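PDB 4PF8: TRAP-T family transporter, DctP (Periplasmic binding) subunit, which binds beta-D-galacturonate and probably delivers it, as the periplasmic solute-binding subunit, to a TRAP-type membrane transporter. Local coordinates for residues V161-N170 / M181-F190; L130-Y141 / P233-F243. All blocks are in the same frame, centred on the assembly; numbering follows the deposited sequence.

Contact 1: residues V161-N170 / M181-F190; sequences VQGMKVRVMN and MGGNATPMAF. With GTR (beta-D-galactopyranuronic acid), chain D.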
# COMPACT_ATOMS: atom_id res chain seq x y z
N VAL A 161 -14.37 -9.58 15.11
CA VAL A 161 -13.73 -10.25 13.99
C VAL A 161 -13.70 -11.77 14.13
O VAL A 161 -13.44 -12.49 13.18
CB VAL A 161 -12.28 -9.70 13.82
CG1 VAL A 161 -11.55 -10.35 12.64
CG2 VAL A 161 -12.33 -8.21 13.60
N GLN A 162 -14.00 -12.28 15.32
CA GLN A 162 -13.99 -13.72 15.54
C GLN A 162 -14.86 -14.47 14.52
O GLN A 162 -16.05 -14.18 14.35
CB GLN A 162 -14.48 -14.03 16.96
CG GLN A 162 -13.45 -13.72 18.00
CD GLN A 162 -13.94 -13.99 19.40
OE1 GLN A 162 -15.09 -14.38 19.62
NE2 GLN A 162 -13.09 -13.74 20.37
N GLY A 163 -14.26 -15.45 13.87
CA GLY A 163 -14.98 -16.30 12.94
C GLY A 163 -15.13 -15.68 11.56
O GLY A 163 -15.62 -16.32 10.64
N MSE A 164 -14.72 -14.44 11.40
CA MSE A 164 -14.92 -13.76 10.11
C MSE A 164 -13.88 -14.21 9.10
O MSE A 164 -12.71 -14.33 9.44
CB MSE A 164 -14.83 -12.25 10.29
CG MSE A 164 -15.23 -11.43 9.10
SE MSE A 164 -15.51 -9.57 9.66
CE MSE A 164 -17.12 -9.70 10.66
N LYS A 165 -14.30 -14.39 7.86
CA LYS A 165 -13.37 -14.73 6.79
C LYS A 165 -12.93 -13.45 6.11
O LYS A 165 -13.72 -12.75 5.47
CB LYS A 165 -14.02 -15.67 5.76
CG LYS A 165 -14.29 -17.07 6.29
CD LYS A 165 -15.06 -17.92 5.28
CE LYS A 165 -15.22 -19.33 5.81
NZ LYS A 165 -16.21 -20.13 5.02
N VAL A 166 -11.66 -13.10 6.28
CA VAL A 166 -11.14 -11.80 5.88
C VAL A 166 -10.01 -12.01 4.87
O VAL A 166 -9.06 -12.75 5.13
CB VAL A 166 -10.59 -11.02 7.09
CG1 VAL A 166 -10.13 -9.62 6.66
CG2 VAL A 166 -11.66 -10.88 8.20
N ARG A 167 -10.13 -11.37 3.72
CA ARG A 167 -9.03 -11.38 2.75
C ARG A 167 -7.94 -10.44 3.25
O ARG A 167 -8.23 -9.37 3.77
CB ARG A 167 -9.50 -10.92 1.38
CG ARG A 167 -8.39 -10.74 0.38
CD ARG A 167 -7.86 -9.31 0.38
NE ARG A 167 -6.78 -9.14 -0.60
CZ ARG A 167 -6.17 -7.99 -0.84
NH1 ARG A 167 -6.49 -6.88 -0.19
NH2 ARG A 167 -5.21 -7.94 -1.74
N VAL A 168 -6.69 -10.86 3.06
CA VAL A 168 -5.55 -10.02 3.32
C VAL A 168 -4.63 -10.00 2.09
O VAL A 168 -4.76 -10.85 1.20
CB VAL A 168 -4.76 -10.50 4.54
CG1 VAL A 168 -5.63 -10.34 5.79
CG2 VAL A 168 -4.28 -11.93 4.39
N MSE A 169 -3.73 -9.04 2.06
CA MSE A 169 -2.65 -8.99 1.07
C MSE A 169 -1.64 -10.11 1.33
O MSE A 169 -1.66 -10.77 2.36
CB MSE A 169 -1.88 -7.67 1.18
CG MSE A 169 -2.59 -6.50 0.71
SE MSE A 169 -1.35 -4.99 0.65
CE MSE A 169 -1.48 -4.32 2.47
N ASN A 170 -0.73 -10.28 0.37
CA ASN A 170 0.30 -11.31 0.47
C ASN A 170 1.49 -10.90 1.35
O ASN A 170 2.58 -10.58 0.87
CB ASN A 170 0.77 -11.67 -0.95
CG ASN A 170 -0.36 -12.20 -1.80
OD1 ASN A 170 -0.89 -11.50 -2.67
ND2 ASN A 170 -0.75 -13.44 -1.55
N MSE A 181 -7.06 -11.77 16.19
CA MSE A 181 -8.42 -11.38 16.59
C MSE A 181 -9.43 -12.47 16.37
O MSE A 181 -10.64 -12.26 16.48
CB MSE A 181 -8.84 -10.12 15.86
CG MSE A 181 -7.98 -8.92 16.25
SE MSE A 181 -8.55 -7.34 15.33
CE MSE A 181 -8.03 -7.78 13.59
N GLY A 182 -8.95 -13.67 16.07
CA GLY A 182 -9.80 -14.83 15.94
C GLY A 182 -10.47 -14.96 14.58
O GLY A 182 -11.37 -15.78 14.42
N GLY A 183 -10.01 -14.19 13.60
CA GLY A 183 -10.54 -14.29 12.25
C GLY A 183 -9.83 -15.36 11.46
O GLY A 183 -8.85 -15.97 11.92
N ASN A 184 -10.33 -15.61 10.26
CA ASN A 184 -9.72 -16.56 9.36
C ASN A 184 -9.25 -15.82 8.12
O ASN A 184 -10.06 -15.29 7.37
CB ASN A 184 -10.69 -17.68 9.01
CG ASN A 184 -11.20 -18.41 10.25
OD1 ASN A 184 -10.43 -19.09 10.94
ND2 ASN A 184 -12.48 -18.26 10.54
N ALA A 185 -7.93 -15.76 7.94
CA ALA A 185 -7.31 -14.97 6.89
C ALA A 185 -7.07 -15.76 5.62
O ALA A 185 -6.67 -16.91 5.66
CB ALA A 185 -6.00 -14.43 7.37
N THR A 186 -7.30 -15.11 4.48
CA THR A 186 -7.00 -15.72 3.20
C THR A 186 -6.22 -14.69 2.38
O THR A 186 -6.78 -13.66 2.01
CB THR A 186 -8.28 -16.07 2.42
OG1 THR A 186 -9.03 -17.03 3.15
CG2 THR A 186 -7.92 -16.72 1.09
N PRO A 187 -4.93 -14.96 2.11
CA PRO A 187 -4.14 -14.10 1.22
C PRO A 187 -4.72 -14.24 -0.19
O PRO A 187 -4.94 -15.36 -0.65
CB PRO A 187 -2.72 -14.69 1.31
CG PRO A 187 -2.75 -15.57 2.52
CD PRO A 187 -4.14 -16.07 2.65
N MSE A 188 -4.99 -13.12 -0.85
CA MSE A 188 -5.60 -13.15 -2.18
C MSE A 188 -5.20 -11.89 -2.93
O MSE A 188 -5.20 -10.78 -2.37
CB MSE A 188 -7.13 -13.21 -2.07
CG MSE A 188 -7.86 -13.28 -3.39
SE MSE A 188 -9.80 -13.27 -3.06
CE MSE A 188 -9.75 -14.27 -1.50
N ALA A 189 -4.87 -12.04 -4.21
CA ALA A 189 -4.63 -10.89 -5.06
C ALA A 189 -5.78 -9.89 -5.06
O ALA A 189 -6.97 -10.27 -5.05
CB ALA A 189 -4.32 -11.35 -6.49
N PHE A 190 -5.44 -8.61 -5.09
CA PHE A 190 -6.42 -7.52 -5.00
C PHE A 190 -7.54 -7.63 -6.04
O PHE A 190 -8.69 -7.39 -5.73
CB PHE A 190 -5.68 -6.19 -5.15
CG PHE A 190 -6.48 -4.96 -4.83
CD1 PHE A 190 -7.14 -4.82 -3.63
CD2 PHE A 190 -6.46 -3.90 -5.70
CE1 PHE A 190 -7.83 -3.66 -3.34
CE2 PHE A 190 -7.11 -2.71 -5.39
CZ PHE A 190 -7.81 -2.60 -4.21
C1 GTR D . -4.26 -0.75 -1.83
C2 GTR D . -2.89 -0.52 -2.38
C3 GTR D . -2.68 -1.52 -3.50
C4 GTR D . -2.80 -2.95 -2.99
C5 GTR D . -4.19 -3.06 -2.37
C6 GTR D . -4.38 -4.43 -1.73
O1 GTR D . -4.51 0.15 -0.70
O2 GTR D . -2.85 0.83 -2.92
O3 GTR D . -1.32 -1.35 -3.95
O4 GTR D . -1.79 -3.15 -1.99
O5 GTR D . -4.39 -2.05 -1.35
O6A GTR D . -5.11 -4.46 -0.71
O6B GTR D . -3.94 -5.44 -2.33
O HOH W 1 -10.90 -11.46 19.29

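Contact 2: residues L130-Y141 / P233-F243; sequences LEEKGIVALGYY and PECLCMSKKTF. With GTR (beta-D-galactopyranuronic acid), chain D.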
# COMPACT_ATOMS: atom_id res chain seq x y z
N LEU A 130 15.79 -1.46 -0.40
CA LEU A 130 15.21 -1.68 -1.71
C LEU A 130 16.29 -1.72 -2.79
O LEU A 130 16.24 -2.55 -3.69
CB LEU A 130 14.18 -0.62 -2.03
CG LEU A 130 12.87 -0.71 -1.24
CD1 LEU A 130 12.15 0.64 -1.22
CD2 LEU A 130 11.98 -1.79 -1.81
N GLU A 131 17.27 -0.83 -2.69
CA GLU A 131 18.32 -0.77 -3.70
C GLU A 131 19.12 -2.07 -3.72
O GLU A 131 19.56 -2.53 -4.78
CB GLU A 131 19.25 0.42 -3.43
CG GLU A 131 20.28 0.65 -4.52
CD GLU A 131 21.24 1.80 -4.21
OE1 GLU A 131 21.20 2.33 -3.08
OE2 GLU A 131 22.04 2.16 -5.08
N GLU A 132 19.32 -2.66 -2.54
CA GLU A 132 20.03 -3.94 -2.42
C GLU A 132 19.32 -5.08 -3.12
O GLU A 132 19.93 -6.11 -3.46
CB GLU A 132 20.21 -4.29 -0.95
CG GLU A 132 21.24 -3.41 -0.30
CD GLU A 132 21.41 -3.71 1.17
OE1 GLU A 132 20.57 -4.46 1.73
OE2 GLU A 132 22.38 -3.17 1.76
N LYS A 133 18.02 -4.91 -3.32
CA LYS A 133 17.22 -5.92 -3.98
C LYS A 133 16.84 -5.52 -5.42
O LYS A 133 15.94 -6.10 -6.01
CB LYS A 133 15.96 -6.18 -3.16
CG LYS A 133 16.22 -6.79 -1.79
CD LYS A 133 16.96 -8.10 -1.91
CE LYS A 133 17.01 -8.87 -0.59
NZ LYS A 133 17.72 -8.13 0.47
N GLY A 134 17.52 -4.52 -5.96
CA GLY A 134 17.29 -4.14 -7.36
C GLY A 134 16.21 -3.11 -7.63
O GLY A 134 15.69 -3.03 -8.76
N ILE A 135 15.85 -2.32 -6.64
CA ILE A 135 14.72 -1.40 -6.75
C ILE A 135 15.17 -0.01 -6.32
O ILE A 135 15.73 0.15 -5.23
CB ILE A 135 13.57 -1.86 -5.84
CG1 ILE A 135 13.09 -3.24 -6.25
CG2 ILE A 135 12.42 -0.86 -5.88
CD1 ILE A 135 12.12 -3.87 -5.24
N VAL A 136 14.94 0.98 -7.17
CA VAL A 136 15.34 2.36 -6.88
C VAL A 136 14.09 3.16 -6.50
O VAL A 136 13.21 3.39 -7.31
CB VAL A 136 16.06 3.00 -8.08
CG1 VAL A 136 16.37 4.47 -7.81
CG2 VAL A 136 17.35 2.25 -8.39
N ALA A 137 14.03 3.59 -5.24
CA ALA A 137 12.89 4.35 -4.73
C ALA A 137 12.97 5.81 -5.17
O ALA A 137 14.01 6.47 -5.02
CB ALA A 137 12.87 4.27 -3.20
N LEU A 138 11.89 6.32 -5.75
CA LEU A 138 11.86 7.71 -6.22
C LEU A 138 10.96 8.60 -5.37
O LEU A 138 11.06 9.83 -5.42
CB LEU A 138 11.39 7.78 -7.66
CG LEU A 138 12.26 7.00 -8.66
CD1 LEU A 138 11.62 7.07 -10.04
CD2 LEU A 138 13.68 7.55 -8.71
N GLY A 139 10.08 7.99 -4.59
CA GLY A 139 9.21 8.75 -3.73
C GLY A 139 8.21 7.84 -3.07
O GLY A 139 7.95 6.74 -3.54
N TYR A 140 7.67 8.30 -1.95
CA TYR A 140 6.66 7.54 -1.21
C TYR A 140 5.28 8.18 -1.33
O TYR A 140 5.01 9.29 -0.85
CB TYR A 140 7.09 7.36 0.27
CG TYR A 140 8.37 6.57 0.40
CD1 TYR A 140 8.41 5.22 0.04
CD2 TYR A 140 9.54 7.16 0.87
CE1 TYR A 140 9.58 4.49 0.12
CE2 TYR A 140 10.72 6.43 0.97
CZ TYR A 140 10.73 5.09 0.58
OH TYR A 140 11.89 4.35 0.67
N TYR A 141 4.41 7.47 -2.03
CA TYR A 141 3.02 7.86 -2.26
C TYR A 141 2.16 7.51 -1.05
O TYR A 141 2.45 6.57 -0.31
CB TYR A 141 2.46 7.15 -3.50
CG TYR A 141 2.84 7.71 -4.88
CD1 TYR A 141 3.96 8.50 -5.07
CD2 TYR A 141 2.07 7.39 -5.99
CE1 TYR A 141 4.28 8.98 -6.36
CE2 TYR A 141 2.37 7.87 -7.24
CZ TYR A 141 3.47 8.65 -7.43
OH TYR A 141 3.76 9.10 -8.70
N PRO A 233 2.89 2.80 3.38
CA PRO A 233 3.34 3.67 2.29
C PRO A 233 3.49 2.91 1.00
O PRO A 233 3.62 1.69 1.03
CB PRO A 233 4.72 4.14 2.74
CG PRO A 233 4.81 3.78 4.19
CD PRO A 233 3.94 2.60 4.38
N GLU A 234 3.45 3.63 -0.12
CA GLU A 234 3.69 3.03 -1.42
C GLU A 234 4.90 3.70 -2.01
O GLU A 234 5.24 4.83 -1.64
CB GLU A 234 2.47 3.20 -2.31
CG GLU A 234 1.25 2.77 -1.54
CD GLU A 234 0.08 2.39 -2.37
OE1 GLU A 234 -0.10 2.97 -3.46
OE2 GLU A 234 -0.68 1.49 -1.92
N CYS A 235 5.58 3.00 -2.89
CA CYS A 235 6.82 3.49 -3.42
C CYS A 235 6.74 3.57 -4.93
O CYS A 235 6.45 2.55 -5.59
CB CYS A 235 7.93 2.57 -2.97
SG CYS A 235 9.54 3.08 -3.52
N LEU A 236 6.92 4.77 -5.45
CA LEU A 236 7.17 4.98 -6.87
C LEU A 236 8.61 4.58 -7.06
O LEU A 236 9.52 5.16 -6.45
CB LEU A 236 6.99 6.45 -7.28
CG LEU A 236 7.46 6.75 -8.70
CD1 LEU A 236 6.61 6.08 -9.77
CD2 LEU A 236 7.51 8.27 -8.92
N CYS A 237 8.84 3.56 -7.87
CA CYS A 237 10.20 3.09 -8.03
C CYS A 237 10.50 2.61 -9.41
O CYS A 237 9.62 2.38 -10.23
CB CYS A 237 10.46 1.96 -7.09
SG CYS A 237 9.33 0.62 -7.30
N MSE A 238 11.78 2.45 -9.64
CA MSE A 238 12.29 2.03 -10.92
C MSE A 238 13.09 0.78 -10.73
O MSE A 238 13.71 0.57 -9.70
CB MSE A 238 13.19 3.13 -11.46
CG MSE A 238 13.77 2.86 -12.81
SE MSE A 238 14.06 4.56 -13.73
CE MSE A 238 12.30 5.05 -13.64
N SER A 239 13.09 -0.06 -11.75
CA SER A 239 14.06 -1.13 -11.79
C SER A 239 15.47 -0.57 -11.75
O SER A 239 15.81 0.31 -12.54
CB SER A 239 13.90 -1.95 -13.07
OG SER A 239 15.02 -2.80 -13.20
N LYS A 240 16.30 -1.06 -10.83
CA LYS A 240 17.68 -0.60 -10.79
C LYS A 240 18.41 -0.90 -12.11
O LYS A 240 19.26 -0.11 -12.54
CB LYS A 240 18.41 -1.19 -9.57
CG LYS A 240 19.84 -0.66 -9.39
CD LYS A 240 20.46 -1.18 -8.09
CE LYS A 240 21.98 -1.28 -8.17
NZ LYS A 240 22.64 -0.04 -8.63
N LYS A 241 18.10 -2.02 -12.74
CA LYS A 241 18.70 -2.32 -14.04
C LYS A 241 18.39 -1.20 -15.03
O LYS A 241 19.27 -0.72 -15.74
CB LYS A 241 18.22 -3.67 -14.56
CG LYS A 241 18.75 -4.81 -13.74
CD LYS A 241 18.06 -6.09 -14.04
CE LYS A 241 18.77 -7.24 -13.37
NZ LYS A 241 20.10 -7.45 -13.98
N THR A 242 17.13 -0.79 -15.09
CA THR A 242 16.75 0.28 -16.02
C THR A 242 17.42 1.59 -15.62
O THR A 242 17.97 2.31 -16.45
CB THR A 242 15.23 0.46 -16.09
OG1 THR A 242 14.62 -0.77 -16.48
CG2 THR A 242 14.86 1.56 -17.10
N PHE A 243 17.38 1.89 -14.34
CA PHE A 243 17.92 3.16 -13.85
C PHE A 243 19.43 3.27 -14.10
O PHE A 243 19.93 4.33 -14.52
CB PHE A 243 17.60 3.29 -12.36
CG PHE A 243 18.00 4.61 -11.77
CD1 PHE A 243 17.17 5.71 -11.88
CD2 PHE A 243 19.20 4.74 -11.12
CE1 PHE A 243 17.54 6.93 -11.33
CE2 PHE A 243 19.56 5.95 -10.56
CZ PHE A 243 18.73 7.04 -10.67
C1 GTR D . -4.26 -0.75 -1.83
C2 GTR D . -2.89 -0.52 -2.38
C3 GTR D . -2.68 -1.52 -3.50
C4 GTR D . -2.80 -2.95 -2.99
C5 GTR D . -4.19 -3.06 -2.37
C6 GTR D . -4.38 -4.43 -1.73
O1 GTR D . -4.51 0.15 -0.70
O2 GTR D . -2.85 0.83 -2.92
O3 GTR D . -1.32 -1.35 -3.95
O4 GTR D . -1.79 -3.15 -1.99
O5 GTR D . -4.39 -2.05 -1.35
O6A GTR D . -5.11 -4.46 -0.71
O6B GTR D . -3.94 -5.44 -2.33
O HOH W 2 16.54 -4.28 -11.13

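Contact 1: residues V161-N170 / M181-F190
Arg167 and Met188 meet where two short parallel strands run into the sugar-acid pocket, and they illustrate how a backbone carbonyl can hold an arginine in place while it grips a ligand. The guanidinium turns its edge to the carbonyl of Met188, and NE and NH2 of Arg167 both donate to that one oxygen, each at 2.9 Å, the oxygen lying in the guanidinium plane. CG of Arg167 stands anti to the backbone N (chi1 172°) and the chain then bends at chi2 (-92°), which sets the aliphatic part against CB of Met188 before the flat head reaches forward. Held this way, the group presents its two terminal nitrogens to the galacturonate carboxylate: NH1 of Arg167 to O6A at 2.8 Å and NH2 to O6B at 2.9 Å, both nearly straight. Phe190 lies beneath the sugar, C5 resting over the centre of its ring, while NH1 of Arg167 lies at the ring's edge. Two residues on from Arg167, SE of selenomethionine Met169 approaches O4 of the sugar at 3.2 Å.

Behind this close-fitted end the backbones form a regular ladder from Met164 to Met188, and Val168 lays CG2 against Pro187. The far end faces solvent. Gln162 and Gly163 are exposed there, and the Gln162 amide shares a water with Met181 O, its own bond being weak. The side chains of Val161 and Met181 come no closer than CB to CB, 4.0 Å. The backbones still run close: Gly163 N bonds Gly182 O, and a CB on Gly182 would collide with CG of Gln162.

The pair belongs to a beta-alpha-beta unit whose helix 172-179 ends in a Schellman motif at Gly182. Phe174 and Ile178 of that helix pack on Val168, helix 193-198 reaches Arg167 and Met188, and strand 146-150 supplies Arg146 beside Arg167 and Met169.

Contact 2: residues L130-Y141 / P233-F243
The Phe243 ring receives CG1 of Val136, anti to the backbone N (chi1 175°), over one face, a CH-pi contact 4.2 Å from the centroid and 5° off the normal, while SE of selenomethionine Met238 lies at its edge. The Tyr140 ring turns an edge to Glu234 O, with SG of Cys235 oblique to it, 3.9 Å from CE1. CB of Leu236 approaches the Tyr141 ring obliquely, nearest CE1, and the Tyr141 hydroxyl bonds Ser261 of helix 248-282. These rings flank an antiparallel strand pair interrupted by a classic beta bulge: Leu138 and Gly139 both face Leu236, whose O accepts a 2.7 Å bond from Leu138 N and a weak one from Gly139 N. The pair forms one margin of a five-stranded mixed sheet, with strand 135-141 outermost and strand 84-88 beyond 234-239. At the ligand end the backbones of Tyr141 and Glu234 bond reciprocally, and the extended Glu234 side chain accepts a very short bond (2.5 Å) at OE2 from O2 of galacturonate. With an alanine here the carboxylate is gone, and the sugar O2 hydroxyl would probably lose its acceptor. Lys240 N donates to Gly134 O, which also accepts from a water.

Overall arrangement
Followed from the N terminus, the chain first lays down strands 26-29, 59-62 and 84-88, then enters 130-141, the first half of contact 2. It leaves that sheet through strand 146-150 and reaches 161-170, and contact 1 closes a short loop through helix 172-179 at 181-190. Strands 204-207 and 223-230 follow before 233-243, where contact 2 closes a much longer loop that wholly encloses contact 1. Contact 2 joins an outermost strand of the five-stranded sheet to its neighbour; contact 1 pairs the two strands of a small parallel sheet on the other side of the chain's centre, the contact centres about 29 Å apart. The contacts do not touch, yet both supply residues to the galacturonate pocket.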